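Local coordinates for MGS-MChE2 (Uncultured bacterium, PDB 5JD6), which is an alpha/beta hydrolase from a lagoon-sediment metagenome and probably acts as an esterase that cleaves ester bonds, at residues A[74-77]-A[78-81]; A[97-100]-A[101-105]; A[57-60]-A[61-65]; A[36-39]-A[40-44]; A[66-69]-A[70-73]. All coordinates share one frame; numbering follows the deposited sequence.

Interaction 1. Residues A[74-77]-A[78-81]; sequences KEFV and DFKG
The rings of Phe-76 and Phe-79, three residues apart on helix 66-80, approach obliquely and loosely, with Phe-76 CD1 4.3 Å from Phe-79 CD2. Lys-80 CG lies above the Phe-76 ring, displaced toward its rim, and comes nearest to CZ. The Phe-79 ring instead has the carbonyl oxygen of Phe-76 at its edge, near its plane, Phe-79 CD2 standing 3.7 Å from Phe-76 O. Round the helix, Lys-74 and Asp-78 form an i to i+4 salt bridge. Bends at chi2 (60°) and chi4 (54°) fold the lysine toward the next turn, so that NZ reaches Asp-78 OD2 on its syn lone pair at 2.7 Å; the bond from Lys-74 NZ to Asp-78 OD1, 3.1 Å, is weak. The ammonium probably also offsets the closeness of two acceptors, Asp-78 OD2 and Lys-74 O, which lie 3.1 Å apart. Lys-74 also makes a cation-pi contact with Phe-104, which follows helix 92-103. A leucine here would probably leave the Asp-78 carboxylate without its cationic mate and Phe-104 without its cation-pi partner. Gly-81, with positive phi, is the C' residue of a Schellman motif in which Tyr-82 N turns back to Val-77 O. Phe-11 and Tyr-13, on strand 11-16, meet the Phe-76 ring edge-to-face, while Phe-76 also reaches Pro-52 and Lys-80 reaches Leu-50, both on strand 47-52.

Interaction 2. Residues A[97-100]-A[101-105]; sequences ALLA and TKMFP
Met-103 reaches back one turn along helix 92-103 to Leu-99. Its CB lies 3.5 Å from Leu-99 O and, on another flank, over the centre of the Phe-104 ring. CG comes closer to the same carbonyl, 3.2 Å from Leu-99 O, because it stands beside the backbone N and anti to the carbonyl carbon (chi1 -62°). SD then passes obliquely across the leucine, 3.8 Å from Leu-99 CG, and a bend at chi3 (66°) carries CE off toward Arg-71 of helix 66-80. Leu-99 has a second neighbour, Lys-102: its CD1 lies 3.8 Å from Lys-102 CD, against the extended aliphatic chain. On the sheet side, Thr-101 puts OG1 between its own N and carbonyl carbon (chi1 54°), aimed at Leu-98 O; the modelled OG1 to O distance of 2.4 Å is very short and its exact value doubtful. Leu-98 O also accepts Lys-102 N at 3.0 Å. Helix 92-103 lies between strands 85-91 and 108-113 in a beta-alpha-beta unit, Thr-101 packing on Val-108 and Leu-111 of the latter. The bond would probably satisfy the buried hydroxyl, if the short contact is real, while methionine and leucine supply the apolar flank.

Interaction 3. Residues A[57-60]-A[61-65]; sequences YSMS and LLKTS
Met-59 O faces two donors from the returning chain, but both bonds are weak: Lys-63 N lies 3.4 Å from Met-59 O, with a fairly straight angle of 158°, and Thr-64 OG1 lies 3.5 Å from it. Tighter is the hold of Ser-60. Its OG receives Leu-62 N at 2.7 Å, a bent bond (135°) with the geometry of an ST turn, two residues along. The chain enters this bend through an inverse gamma turn centred on Met-59, in which Ser-60 N bonds to Ser-58 O at 2.8 Å. At the same turn, Met-59 CB packs 3.8 Å from Thr-64 OG1, which chi1 of -51° sets beside the threonine backbone N.

The outer side is much looser. Met-59, bent at chi2 and chi3, crosses Lys-63 with CE no closer than 4.1 Å to Lys-63 CE, and the exposed Leu-61 is poorly ordered. This loop connects strand 47-52 to helix 66-80, with Ser-65 at the N-cap position of that helix. Inward, Met-59 rests on Thr-68 and Thr-64 on Phe-69 of helix 66-80, while Thr-64 also meets Ile-175 and Leu-62 meets Ala-174, both on helix 169-181.

Interaction 4. Residues A[36-39]-A[40-44]; sequences DGVI and DYFPE
Val-38, on the short helix 36-41, packs against Phe-42, four residues on; the helix links strands 20-25 and 47-52 in a beta-alpha-beta unit of the alpha/beta hydrolase fold. Val-38 CG1, the branch anti to the backbone N (chi1 178°), touches Phe-42 CD2 at 3.7 Å, the two side chains crossing at a slant. Phe-42 turns its ring back with CG beside its backbone N (chi1 -71°), which brings Val-38 O to the ring edge, in its plane; the same carbonyl accepts Phe-42 N at 3.3 Å. One face of the ring is met by Tyr-41 CD2, toward the rim. Tyr-41, with CG anti to the backbone N (chi1 -176°), lies beside it, and its OH reaches His-246 ND1 of helix 238-252; Asn-242 and Leu-245 of that helix also cover Phe-42. On the exposed flank, Asp-36 OD1 and Asp-40 OD2 stay 5.8 Å apart, two like charges not in contact. Pro-43 lies toward the sheet, on Val-49 and Lys-16, and has no N-H to offer the preceding turn. A serine in its place would probably open a gap against Val-49 and free the backbone here to turn about its N-CA bond. The proline ring presses closely on a carbonyl, with CD 3.3 Å and CG 3.0 Å from Ile-39 O.

Interaction 5. Residues A[66-69]-A[70-73]; sequences VGTF and ARYL
The first two turns of helix 66-80, which leads from strand 47-52 toward strand 85-91, bring Arg-71 back over Gly-67. The backbone is regular here: Arg-71 N bonds to Gly-67 O at 3.1 Å (158°), and Leu-73 N to Phe-69 O at 2.9 Å. What marks the contact is the arginine head. A bend at chi3 (-73°) folds the chain over the preceding turn, so that one face of the guanidinium lies on the glycine carbonyl, Arg-71 CZ being 3.5 Å from Gly-67 O with the oxygen over the centre of the group. Farther out, Arg-71 NH2 is 3.6 Å from Gly-67 C and 3.7 Å from Thr-68 N. The oxygen lies over the face of the group, not in line with its N-H bonds. The oxygen side of Thr-68 is only loosely approached, OG1 standing 3.9 Å from Arg-71 NH2; that hydroxyl bonds instead to Lys-63 O and to Ser-65 OG in the loop before the helix.

The buried side is apolar. Phe-69 meets Ile-96 and Ile-175, its side chain lying near, without touching, the presumed nucleophile elbow; Leu-73 rests on Val-23 and Leu-25, and the Tyr-72 ring meets Phe-11 edge-to-face. A charged, solvent-facing side and a largely apolar buried side make the pattern of an amphipathic crossover helix packed on the central sheet of the alpha/beta hydrolase fold.

Interactions 5 and 1 follow each other along helix 66-80, their centres about 12 Å apart, and interaction 3 is the loop that feeds into it, with Met-59 CG 4.2 Å from Phe-69 CE1. Interaction 2, on helix 92-103, packs beside interaction 5 with centres about 9 Å apart, Leu-99 CD2 lying 3.6 Å from Val-66 CG1 and Ala-100 CB 3.6 Å from Leu-73 CD2. Helix 92-103 starts at the probable nucleophile elbow of the presumed active site; Ala-97 of interaction 2 and Phe-69 of interaction 5 lie near it without touching. Interaction 4 stands apart, its centre about 24 Å from that of interaction 2, on the opposite side of the chain's centre.

Interaction 1. Residues A[74-77]-A[78-81]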
# COMPACT_ATOMS: atom_id res chain seq x y z
N LYS A 74 -9.52 0.66 -7.85
CA LYS A 74 -10.93 0.29 -7.88
C LYS A 74 -11.28 -0.45 -9.17
O LYS A 74 -11.98 -1.45 -9.15
CB LYS A 74 -11.81 1.54 -7.73
CG LYS A 74 -13.30 1.26 -7.72
CD LYS A 74 -13.68 0.34 -6.57
CE LYS A 74 -15.19 0.36 -6.33
NZ LYS A 74 -15.96 0.04 -7.56
N GLU A 75 -10.76 0.06 -10.29
CA GLU A 75 -10.99 -0.57 -11.58
C GLU A 75 -10.38 -1.97 -11.62
O GLU A 75 -10.92 -2.87 -12.27
CB GLU A 75 -10.40 0.29 -12.71
CG GLU A 75 -10.74 -0.21 -14.10
CD GLU A 75 -10.13 0.64 -15.19
OE1 GLU A 75 -9.36 1.58 -14.86
OE2 GLU A 75 -10.41 0.38 -16.38
N PHE A 76 -9.27 -2.15 -10.92
CA PHE A 76 -8.59 -3.45 -10.87
C PHE A 76 -9.40 -4.47 -10.07
O PHE A 76 -9.58 -5.60 -10.51
CB PHE A 76 -7.19 -3.31 -10.26
CG PHE A 76 -6.48 -4.62 -10.08
CD1 PHE A 76 -6.04 -5.35 -11.17
CD2 PHE A 76 -6.25 -5.13 -8.81
CE1 PHE A 76 -5.38 -6.55 -11.01
CE2 PHE A 76 -5.60 -6.33 -8.64
CZ PHE A 76 -5.16 -7.05 -9.74
N VAL A 77 -9.89 -4.06 -8.91
CA VAL A 77 -10.69 -4.94 -8.06
C VAL A 77 -12.01 -5.30 -8.75
O VAL A 77 -12.43 -6.46 -8.72
CB VAL A 77 -10.98 -4.29 -6.69
CG1 VAL A 77 -11.85 -5.21 -5.84
CG2 VAL A 77 -9.68 -3.97 -5.97
N ASP A 78 -12.64 -4.31 -9.37
CA ASP A 78 -13.87 -4.53 -10.12
C ASP A 78 -13.63 -5.50 -11.27
O ASP A 78 -14.43 -6.40 -11.50
CB ASP A 78 -14.43 -3.21 -10.65
CG ASP A 78 -14.92 -2.29 -9.55
OD1 ASP A 78 -15.21 -2.79 -8.44
OD2 ASP A 78 -15.01 -1.07 -9.79
N PHE A 79 -12.53 -5.30 -11.98
CA PHE A 79 -12.13 -6.20 -13.06
C PHE A 79 -11.99 -7.64 -12.55
O PHE A 79 -12.41 -8.59 -13.21
CB PHE A 79 -10.82 -5.75 -13.69
CG PHE A 79 -10.03 -6.86 -14.32
CD1 PHE A 79 -10.50 -7.49 -15.45
CD2 PHE A 79 -8.83 -7.27 -13.77
CE1 PHE A 79 -9.79 -8.53 -16.02
CE2 PHE A 79 -8.10 -8.30 -14.35
CZ PHE A 79 -8.59 -8.93 -15.48
N LYS A 80 -11.40 -7.78 -11.37
CA LYS A 80 -11.22 -9.09 -10.76
C LYS A 80 -12.55 -9.67 -10.29
O LYS A 80 -12.68 -10.89 -10.13
CB LYS A 80 -10.24 -8.99 -9.59
CG LYS A 80 -8.80 -9.25 -9.98
CD LYS A 80 -8.65 -10.67 -10.51
CE LYS A 80 -7.25 -10.94 -11.02
NZ LYS A 80 -7.12 -12.32 -11.56
N GLY A 81 -13.53 -8.81 -10.08
CA GLY A 81 -14.86 -9.24 -9.69
C GLY A 81 -15.01 -9.53 -8.21
O GLY A 81 -15.88 -10.29 -7.80

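Interaction 2. Residues A[97-100]-A[101-105]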
# COMPACT_ATOMS: atom_id res chain seq x y z
N ALA A 97 -4.04 3.37 -0.93
CA ALA A 97 -4.94 2.44 -0.25
C ALA A 97 -5.91 3.19 0.66
O ALA A 97 -7.10 2.91 0.68
CB ALA A 97 -4.14 1.42 0.54
N LEU A 98 -5.37 4.15 1.42
CA LEU A 98 -6.19 4.98 2.31
C LEU A 98 -7.27 5.72 1.54
O LEU A 98 -8.44 5.68 1.92
CB LEU A 98 -5.31 5.98 3.06
CG LEU A 98 -4.67 5.49 4.36
CD1 LEU A 98 -3.37 6.23 4.63
CD2 LEU A 98 -5.64 5.66 5.52
N LEU A 99 -6.88 6.39 0.46
CA LEU A 99 -7.82 7.16 -0.34
C LEU A 99 -8.88 6.25 -0.95
O LEU A 99 -10.05 6.61 -1.04
CB LEU A 99 -7.09 7.94 -1.44
CG LEU A 99 -7.98 8.88 -2.27
CD1 LEU A 99 -8.79 9.79 -1.36
CD2 LEU A 99 -7.14 9.69 -3.23
N ALA A 100 -8.46 5.06 -1.37
CA ALA A 100 -9.37 4.08 -1.95
C ALA A 100 -10.40 3.62 -0.92
O ALA A 100 -11.57 3.44 -1.24
CB ALA A 100 -8.60 2.90 -2.50
N THR A 101 -9.95 3.41 0.32
CA THR A 101 -10.85 3.02 1.40
C THR A 101 -11.82 4.14 1.74
O THR A 101 -12.94 3.90 2.17
CB THR A 101 -10.06 2.62 2.67
OG1 THR A 101 -9.17 3.68 3.03
CG2 THR A 101 -9.25 1.36 2.42
N LYS A 102 -11.37 5.38 1.56
CA LYS A 102 -12.22 6.55 1.77
C LYS A 102 -13.26 6.68 0.67
O LYS A 102 -14.44 6.92 0.93
CB LYS A 102 -11.37 7.82 1.84
CG LYS A 102 -12.18 9.10 1.74
CD LYS A 102 -11.29 10.29 1.41
CE LYS A 102 -12.10 11.45 0.86
NZ LYS A 102 -11.25 12.41 0.10
N MET A 103 -12.82 6.51 -0.58
CA MET A 103 -13.70 6.65 -1.73
C MET A 103 -14.62 5.45 -1.91
O MET A 103 -15.79 5.59 -2.24
CB MET A 103 -12.88 6.87 -3.00
CG MET A 103 -12.04 8.14 -2.98
SD MET A 103 -11.00 8.32 -4.44
CE MET A 103 -12.23 8.52 -5.72
N PHE A 104 -14.07 4.25 -1.69
CA PHE A 104 -14.83 3.02 -1.90
C PHE A 104 -14.70 2.06 -0.72
O PHE A 104 -14.04 1.03 -0.82
CB PHE A 104 -14.37 2.33 -3.18
CG PHE A 104 -14.00 3.29 -4.28
CD1 PHE A 104 -14.99 3.97 -4.99
CD2 PHE A 104 -12.67 3.52 -4.60
CE1 PHE A 104 -14.65 4.85 -6.00
CE2 PHE A 104 -12.33 4.41 -5.61
CZ PHE A 104 -13.32 5.07 -6.31
N PRO A 105 -15.35 2.39 0.41
CA PRO A 105 -15.24 1.59 1.64
C PRO A 105 -15.92 0.23 1.53
O PRO A 105 -15.50 -0.73 2.18
CB PRO A 105 -15.94 2.46 2.68
CG PRO A 105 -16.92 3.26 1.90
CD PRO A 105 -16.25 3.54 0.58

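Interaction 3. Residues A[57-60]-A[61-65]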
# COMPACT_ATOMS: atom_id res chain seq x y z
N TYR A 57 3.74 6.60 -13.68
CA TYR A 57 4.41 7.48 -14.63
C TYR A 57 3.93 7.32 -16.07
O TYR A 57 4.64 7.69 -17.00
CB TYR A 57 5.92 7.24 -14.59
CG TYR A 57 6.56 7.42 -13.23
CD1 TYR A 57 6.56 8.66 -12.61
CD2 TYR A 57 7.16 6.36 -12.58
CE1 TYR A 57 7.15 8.83 -11.37
CE2 TYR A 57 7.75 6.52 -11.34
CZ TYR A 57 7.74 7.76 -10.74
OH TYR A 57 8.33 7.93 -9.51
N SER A 58 2.73 6.79 -16.24
CA SER A 58 2.22 6.55 -17.59
C SER A 58 0.92 7.31 -17.90
O SER A 58 0.48 7.30 -19.05
CB SER A 58 2.01 5.05 -17.81
OG SER A 58 0.85 4.60 -17.15
N MET A 59 0.34 7.89 -16.87
CA MET A 59 -0.99 8.42 -16.87
C MET A 59 -1.18 9.71 -17.58
O MET A 59 -1.52 10.73 -17.02
CB MET A 59 -1.45 8.59 -15.41
CG MET A 59 -2.16 7.41 -14.81
SD MET A 59 -3.26 6.76 -16.03
CE MET A 59 -4.83 7.36 -15.49
N SER A 60 -0.92 9.68 -18.86
CA SER A 60 -1.13 10.86 -19.66
C SER A 60 -0.10 11.80 -19.19
O SER A 60 0.65 11.52 -18.25
CB SER A 60 -2.53 11.45 -19.42
OG SER A 60 -2.56 12.86 -19.20
N LEU A 61 -0.08 12.95 -19.84
CA LEU A 61 0.83 13.99 -19.45
C LEU A 61 0.37 14.47 -18.08
O LEU A 61 1.18 14.70 -17.20
CB LEU A 61 0.86 15.10 -20.50
CG LEU A 61 1.85 14.95 -21.66
CD1 LEU A 61 2.77 16.16 -21.79
CD2 LEU A 61 2.65 13.65 -21.62
N LEU A 62 -0.95 14.63 -17.91
CA LEU A 62 -1.43 15.10 -16.63
C LEU A 62 -2.78 14.78 -15.99
O LEU A 62 -3.56 15.65 -15.64
CB LEU A 62 -1.01 16.54 -16.41
CG LEU A 62 0.25 16.72 -15.55
CD1 LEU A 62 0.58 15.52 -14.67
CD2 LEU A 62 1.47 17.23 -16.30
N LYS A 63 -3.00 13.51 -15.81
CA LYS A 63 -4.09 12.97 -15.00
C LYS A 63 -3.45 12.24 -13.83
O LYS A 63 -4.06 11.38 -13.18
CB LYS A 63 -5.00 12.03 -15.80
CG LYS A 63 -6.46 12.47 -15.88
CD LYS A 63 -7.39 11.30 -16.12
CE LYS A 63 -7.48 10.40 -14.89
NZ LYS A 63 -8.40 9.25 -15.10
N THR A 64 -2.20 12.59 -13.58
CA THR A 64 -1.37 11.94 -12.59
C THR A 64 -1.64 12.49 -11.20
O THR A 64 -1.06 13.49 -10.79
CB THR A 64 0.13 12.11 -12.92
OG1 THR A 64 0.36 11.74 -14.29
CG2 THR A 64 0.98 11.25 -12.02
N SER A 65 -2.53 11.82 -10.48
CA SER A 65 -2.88 12.21 -9.12
C SER A 65 -3.15 10.98 -8.26
O SER A 65 -3.36 9.88 -8.78
CB SER A 65 -4.09 13.14 -9.12
OG SER A 65 -5.21 12.52 -9.73

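Interaction 4. Residues A[36-39]-A[40-44]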
# COMPACT_ATOMS: atom_id res chain seq x y z
N ASP A 36 8.41 -10.06 -1.16
CA ASP A 36 8.69 -11.50 -1.26
C ASP A 36 8.30 -12.25 0.01
O ASP A 36 7.91 -13.41 -0.05
CB ASP A 36 10.18 -11.74 -1.56
CG ASP A 36 10.58 -11.26 -2.94
OD1 ASP A 36 9.90 -11.63 -3.92
OD2 ASP A 36 11.58 -10.53 -3.05
N GLY A 37 8.40 -11.57 1.15
CA GLY A 37 8.01 -12.15 2.42
C GLY A 37 6.52 -12.43 2.48
O GLY A 37 6.09 -13.49 2.93
N VAL A 38 5.72 -11.47 2.01
CA VAL A 38 4.27 -11.63 2.00
C VAL A 38 3.84 -12.64 0.94
O VAL A 38 2.94 -13.45 1.17
CB VAL A 38 3.56 -10.28 1.75
CG1 VAL A 38 2.05 -10.47 1.68
CG2 VAL A 38 3.92 -9.28 2.84
N ILE A 39 4.50 -12.60 -0.22
CA ILE A 39 4.18 -13.49 -1.33
C ILE A 39 4.51 -14.95 -1.00
O ILE A 39 3.95 -15.87 -1.60
CB ILE A 39 4.94 -13.08 -2.62
CG1 ILE A 39 4.75 -11.59 -2.91
CG2 ILE A 39 4.46 -13.88 -3.82
CD1 ILE A 39 5.78 -11.04 -3.87
N ASP A 40 5.42 -15.18 -0.06
CA ASP A 40 5.79 -16.55 0.29
C ASP A 40 4.97 -17.10 1.45
O ASP A 40 4.74 -18.31 1.53
CB ASP A 40 7.28 -16.63 0.63
CG ASP A 40 8.16 -16.68 -0.61
OD1 ASP A 40 7.66 -17.07 -1.68
OD2 ASP A 40 9.36 -16.33 -0.51
N TYR A 41 4.53 -16.22 2.33
CA TYR A 41 3.87 -16.62 3.56
C TYR A 41 2.36 -16.85 3.40
O TYR A 41 1.87 -17.96 3.57
CB TYR A 41 4.12 -15.58 4.65
CG TYR A 41 3.55 -15.93 6.01
CD1 TYR A 41 4.24 -16.78 6.87
CD2 TYR A 41 2.34 -15.39 6.43
CE1 TYR A 41 3.72 -17.09 8.11
CE2 TYR A 41 1.82 -15.70 7.68
CZ TYR A 41 2.52 -16.55 8.51
OH TYR A 41 2.00 -16.86 9.75
N PHE A 42 1.64 -15.79 3.05
CA PHE A 42 0.18 -15.79 3.08
C PHE A 42 -0.56 -16.66 2.04
O PHE A 42 -1.65 -17.14 2.34
CB PHE A 42 -0.32 -14.35 2.97
CG PHE A 42 -0.07 -13.54 4.21
CD1 PHE A 42 -1.02 -13.49 5.21
CD2 PHE A 42 1.12 -12.86 4.38
CE1 PHE A 42 -0.79 -12.76 6.37
CE2 PHE A 42 1.35 -12.13 5.53
CZ PHE A 42 0.40 -12.08 6.52
N PRO A 43 0.00 -16.86 0.84
CA PRO A 43 -0.74 -17.76 -0.05
C PRO A 43 -0.81 -19.21 0.45
O PRO A 43 -1.70 -19.95 0.06
CB PRO A 43 0.03 -17.69 -1.37
CG PRO A 43 1.37 -17.20 -0.99
CD PRO A 43 1.14 -16.25 0.13
N GLU A 44 0.13 -19.59 1.31
CA GLU A 44 0.14 -20.92 1.89
C GLU A 44 -0.66 -20.95 3.18
O GLU A 44 -0.75 -21.98 3.86
CB GLU A 44 1.57 -21.40 2.13
CG GLU A 44 2.47 -21.31 0.91
CD GLU A 44 2.07 -22.28 -0.19
OE1 GLU A 44 1.32 -23.24 0.09
OE2 GLU A 44 2.52 -22.09 -1.34

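Interaction 5. Residues A[66-69]-A[70-73]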
# COMPACT_ATOMS: atom_id res chain seq x y z
N VAL A 66 -3.15 11.17 -6.95
CA VAL A 66 -3.42 10.10 -6.01
C VAL A 66 -4.84 9.58 -6.21
O VAL A 66 -5.11 8.38 -6.07
CB VAL A 66 -3.21 10.56 -4.55
CG1 VAL A 66 -3.58 9.47 -3.57
CG2 VAL A 66 -1.77 10.99 -4.35
N GLY A 67 -5.75 10.49 -6.56
CA GLY A 67 -7.13 10.13 -6.85
C GLY A 67 -7.25 9.20 -8.05
O GLY A 67 -8.08 8.29 -8.05
N THR A 68 -6.43 9.44 -9.06
CA THR A 68 -6.42 8.61 -10.26
C THR A 68 -5.94 7.20 -9.96
O THR A 68 -6.52 6.22 -10.43
CB THR A 68 -5.52 9.22 -11.35
OG1 THR A 68 -6.11 10.45 -11.82
CG2 THR A 68 -5.37 8.26 -12.52
N PHE A 69 -4.88 7.09 -9.17
CA PHE A 69 -4.32 5.80 -8.79
C PHE A 69 -5.33 5.00 -7.96
O PHE A 69 -5.45 3.78 -8.12
CB PHE A 69 -3.02 5.97 -8.01
CG PHE A 69 -1.97 6.76 -8.75
CD1 PHE A 69 -1.85 6.64 -10.13
CD2 PHE A 69 -1.12 7.61 -8.08
CE1 PHE A 69 -0.89 7.36 -10.82
CE2 PHE A 69 -0.16 8.34 -8.76
CZ PHE A 69 -0.04 8.21 -10.13
N ALA A 70 -6.05 5.70 -7.09
CA ALA A 70 -7.09 5.07 -6.27
C ALA A 70 -8.20 4.50 -7.14
O ALA A 70 -8.66 3.38 -6.92
CB ALA A 70 -7.65 6.07 -5.27
N ARG A 71 -8.64 5.28 -8.13
CA ARG A 71 -9.68 4.83 -9.05
C ARG A 71 -9.17 3.69 -9.94
O ARG A 71 -9.94 2.83 -10.37
CB ARG A 71 -10.18 5.99 -9.91
CG ARG A 71 -11.12 6.94 -9.17
CD ARG A 71 -11.71 7.99 -10.09
NE ARG A 71 -10.73 8.99 -10.48
CZ ARG A 71 -10.50 10.11 -9.80
NH1 ARG A 71 -11.18 10.36 -8.69
NH2 ARG A 71 -9.59 10.97 -10.22
N TYR A 72 -7.87 3.70 -10.22
CA TYR A 72 -7.25 2.62 -10.98
C TYR A 72 -7.31 1.33 -10.17
O TYR A 72 -7.57 0.25 -10.72
CB TYR A 72 -5.80 2.96 -11.34
CG TYR A 72 -5.12 1.94 -12.23
CD1 TYR A 72 -5.13 2.08 -13.61
CD2 TYR A 72 -4.47 0.84 -11.68
CE1 TYR A 72 -4.51 1.16 -14.43
CE2 TYR A 72 -3.85 -0.10 -12.50
CZ TYR A 72 -3.87 0.07 -13.86
OH TYR A 72 -3.25 -0.85 -14.67
N LEU A 73 -7.05 1.44 -8.87
CA LEU A 73 -7.13 0.30 -7.97
C LEU A 73 -8.55 -0.25 -7.94
O LEU A 73 -8.76 -1.46 -7.99
CB LEU A 73 -6.69 0.70 -6.56
CG LEU A 73 -7.02 -0.32 -5.46
CD1 LEU A 73 -6.25 -1.62 -5.69
CD2 LEU A 73 -6.73 0.24 -4.08